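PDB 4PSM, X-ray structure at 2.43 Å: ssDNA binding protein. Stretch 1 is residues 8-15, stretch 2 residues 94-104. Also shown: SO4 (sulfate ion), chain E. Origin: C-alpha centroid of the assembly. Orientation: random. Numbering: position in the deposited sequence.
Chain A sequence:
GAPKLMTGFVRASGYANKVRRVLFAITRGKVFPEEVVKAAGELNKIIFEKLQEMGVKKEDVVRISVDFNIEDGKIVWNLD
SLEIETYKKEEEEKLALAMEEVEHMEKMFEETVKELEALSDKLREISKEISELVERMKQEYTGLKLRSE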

# COMPACT_ATOMS: atom_id res chain seq x y z
N GLY A 8 24.66 23.85 -15.18
CA GLY A 8 25.98 23.45 -14.76
C GLY A 8 26.56 22.65 -15.91
O GLY A 8 25.99 22.66 -17.01
N PHE A 9 27.66 21.95 -15.68
CA PHE A 9 28.27 21.18 -16.76
C PHE A 9 27.38 20.02 -17.17
O PHE A 9 26.86 19.28 -16.33
CB PHE A 9 29.65 20.65 -16.36
CG PHE A 9 30.67 21.72 -16.16
CD1 PHE A 9 31.23 22.39 -17.25
CD2 PHE A 9 31.09 22.06 -14.89
CE1 PHE A 9 32.18 23.38 -17.07
CE2 PHE A 9 32.05 23.05 -14.70
CZ PHE A 9 32.59 23.72 -15.80
N VAL A 10 27.20 19.85 -18.47
CA VAL A 10 26.44 18.73 -18.98
C VAL A 10 26.90 18.37 -20.39
O VAL A 10 27.12 19.23 -21.24
CB VAL A 10 24.91 19.02 -19.00
CG1 VAL A 10 24.56 20.06 -20.07
CG2 VAL A 10 24.12 17.71 -19.21
N ARG A 11 27.07 17.07 -20.62
CA ARG A 11 27.36 16.57 -21.95
C ARG A 11 26.25 17.05 -22.88
O ARG A 11 25.07 17.00 -22.53
CB ARG A 11 27.41 15.05 -21.93
CG ARG A 11 28.07 14.42 -23.14
CD ARG A 11 28.34 12.96 -22.88
NE ARG A 11 29.14 12.33 -23.92
CZ ARG A 11 28.63 11.78 -25.01
NH1 ARG A 11 27.32 11.77 -25.21
NH2 ARG A 11 29.45 11.23 -25.90
N ALA A 12 26.64 17.55 -24.04
CA ALA A 12 25.70 18.14 -24.98
C ALA A 12 24.56 17.18 -25.31
O ALA A 12 23.40 17.59 -25.37
CB ALA A 12 26.42 18.59 -26.25
N SER A 13 24.91 15.92 -25.51
CA SER A 13 23.96 14.86 -25.84
C SER A 13 22.73 14.88 -24.92
O SER A 13 21.62 14.60 -25.36
CB SER A 13 24.64 13.49 -25.73
OG SER A 13 25.17 13.29 -24.43
N GLY A 14 22.93 15.22 -23.65
CA GLY A 14 21.85 15.26 -22.70
C GLY A 14 21.53 16.63 -22.14
O GLY A 14 21.15 16.75 -20.97
N TYR A 15 21.69 17.67 -22.95
CA TYR A 15 21.41 19.02 -22.47
C TYR A 15 19.90 19.18 -22.26
O TYR A 15 19.45 19.76 -21.28
CB TYR A 15 21.93 20.09 -23.45
CG TYR A 15 20.99 20.34 -24.61
CD1 TYR A 15 19.97 21.28 -24.51
CD2 TYR A 15 21.09 19.61 -25.79
CE1 TYR A 15 19.09 21.49 -25.56
CE2 TYR A 15 20.23 19.82 -26.84
CZ TYR A 15 19.23 20.77 -26.72
OH TYR A 15 18.35 20.98 -27.76
S SO4 E . 27.29 8.89 -27.84
O1 SO4 E . 26.95 8.06 -28.99
O2 SO4 E . 27.32 8.07 -26.63
O3 SO4 E . 28.61 9.50 -28.05
O4 SO4 E . 26.30 9.95 -27.69
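Stretch 2 94-104: KLALAMEEVEH

Stretch 2 (94-104) is helical throughout, a segment of a longer helix carried by i to i-4 bonds such as M99 N to L95 O (3.0 Å) and E103 N to M99 O (2.9 Å). Stretch 1 turns a corner at F9, runs extended through V10 and R11, makes a short 3-10 segment at A12 and S13, closed by G14 N to R11 O (3.0 Å), and reaches G14, the N-cap of the next helix. The two run in the same general sense: F9 meets L95, R11 lies nearest M99 (CA to CA, 5.4 Å) and G14 nearest E103 (CA to CA, 7.2 Å). L95, M99 and E103, spaced one turn apart, form the contacting ridge. L95 CD1 sits over one face of the F9 ring, 4.2 Å from its centroid, while the selenium of selenomethionine M99 packs 3.8 Å from F9 CB. R11 CB lies 4.0 Å from M99 CB; its extended side chain then passes E100, with R11 CD 3.7 Å from E100 CA. The guanidinium bonds S13 OG through R11 NH1 (2.7 Å) and sulfate O3 through R11 NH2 (2.9 Å). No direct hydrogen bond joins the stretches; instead one water accepts from R11 N (3.1 Å) and donates to M99 O (3.0 Å) and E103 OE1 (3.3 Å).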

# COMPACT_ATOMS: atom_id res chain seq x y z
N LYS A 94 39.17 15.31 -19.78
CA LYS A 94 38.73 14.81 -18.48
C LYS A 94 37.31 15.23 -18.12
O LYS A 94 36.54 14.41 -17.62
CB LYS A 94 39.73 15.19 -17.38
CG LYS A 94 41.00 14.34 -17.41
CD LYS A 94 42.07 14.82 -16.42
CE LYS A 94 42.84 16.01 -16.98
NZ LYS A 94 43.72 15.65 -18.13
N LEU A 95 36.98 16.49 -18.39
CA LEU A 95 35.63 16.99 -18.16
C LEU A 95 34.64 16.21 -19.01
O LEU A 95 33.58 15.79 -18.54
CB LEU A 95 35.55 18.47 -18.52
CG LEU A 95 34.20 19.14 -18.28
CD1 LEU A 95 33.95 19.32 -16.79
CD2 LEU A 95 34.11 20.46 -19.02
N ALA A 96 34.99 16.01 -20.27
CA ALA A 96 34.14 15.29 -21.20
C ALA A 96 33.93 13.86 -20.71
O ALA A 96 32.83 13.33 -20.78
CB ALA A 96 34.75 15.28 -22.59
N LEU A 97 35.01 13.25 -20.23
CA LEU A 97 34.94 11.89 -19.73
C LEU A 97 34.00 11.82 -18.53
O LEU A 97 33.18 10.93 -18.45
CB LEU A 97 36.33 11.36 -19.36
CG LEU A 97 36.33 10.02 -18.60
CD1 LEU A 97 35.52 8.96 -19.32
CD2 LEU A 97 37.76 9.52 -18.32
N ALA A 98 34.15 12.78 -17.62
CA ALA A 98 33.35 12.83 -16.41
C ALA A 98 31.86 12.99 -16.71
O ALA A 98 31.02 12.36 -16.07
CB ALA A 98 33.84 13.96 -15.50
N MSE A 99 31.54 13.83 -17.69
CA MSE A 99 30.17 14.10 -18.07
C MSE A 99 29.53 12.90 -18.75
O MSE A 99 28.33 12.65 -18.58
CB MSE A 99 30.09 15.31 -19.00
CG MSE A 99 30.48 16.60 -18.34
SE MSE A 99 29.60 16.84 -16.64
CE MSE A 99 30.86 16.01 -15.43
N GLU A 100 30.33 12.18 -19.52
CA GLU A 100 29.86 10.94 -20.13
C GLU A 100 29.57 9.90 -19.04
O GLU A 100 28.62 9.13 -19.14
CB GLU A 100 30.88 10.42 -21.12
CG GLU A 100 30.49 9.13 -21.82
CD GLU A 100 31.58 8.64 -22.76
OE1 GLU A 100 32.21 9.48 -23.43
OE2 GLU A 100 31.81 7.41 -22.81
N GLU A 101 30.40 9.89 -18.00
CA GLU A 101 30.18 9.01 -16.86
C GLU A 101 28.89 9.38 -16.15
O GLU A 101 28.10 8.51 -15.79
CB GLU A 101 31.36 9.07 -15.89
CG GLU A 101 32.67 8.58 -16.49
CD GLU A 101 33.85 8.65 -15.53
OE1 GLU A 101 33.78 9.43 -14.56
OE2 GLU A 101 34.83 7.92 -15.77
N VAL A 102 28.67 10.67 -15.94
CA VAL A 102 27.43 11.14 -15.32
C VAL A 102 26.23 10.69 -16.14
O VAL A 102 25.28 10.11 -15.60
CB VAL A 102 27.40 12.67 -15.21
CG1 VAL A 102 25.95 13.15 -15.15
CG2 VAL A 102 28.18 13.12 -13.98
N GLU A 103 26.29 10.96 -17.44
CA GLU A 103 25.22 10.59 -18.35
C GLU A 103 24.89 9.10 -18.22
O GLU A 103 23.73 8.70 -18.25
CB GLU A 103 25.63 10.91 -19.78
CG GLU A 103 24.49 11.18 -20.74
CD GLU A 103 23.92 12.58 -20.59
OE1 GLU A 103 24.25 13.27 -19.59
OE2 GLU A 103 23.15 13.00 -21.48
N HIS A 104 25.93 8.29 -18.07
CA HIS A 104 25.77 6.84 -17.99
C HIS A 104 25.13 6.43 -16.67
O HIS A 104 24.23 5.59 -16.65
CB HIS A 104 27.12 6.14 -18.17
CG HIS A 104 27.09 5.02 -19.17
ND1 HIS A 104 28.21 4.60 -19.85
CD2 HIS A 104 26.07 4.24 -19.60
CE1 HIS A 104 27.89 3.61 -20.66
NE2 HIS A 104 26.59 3.37 -20.53
O HOH W 1 26.61 15.09 -18.28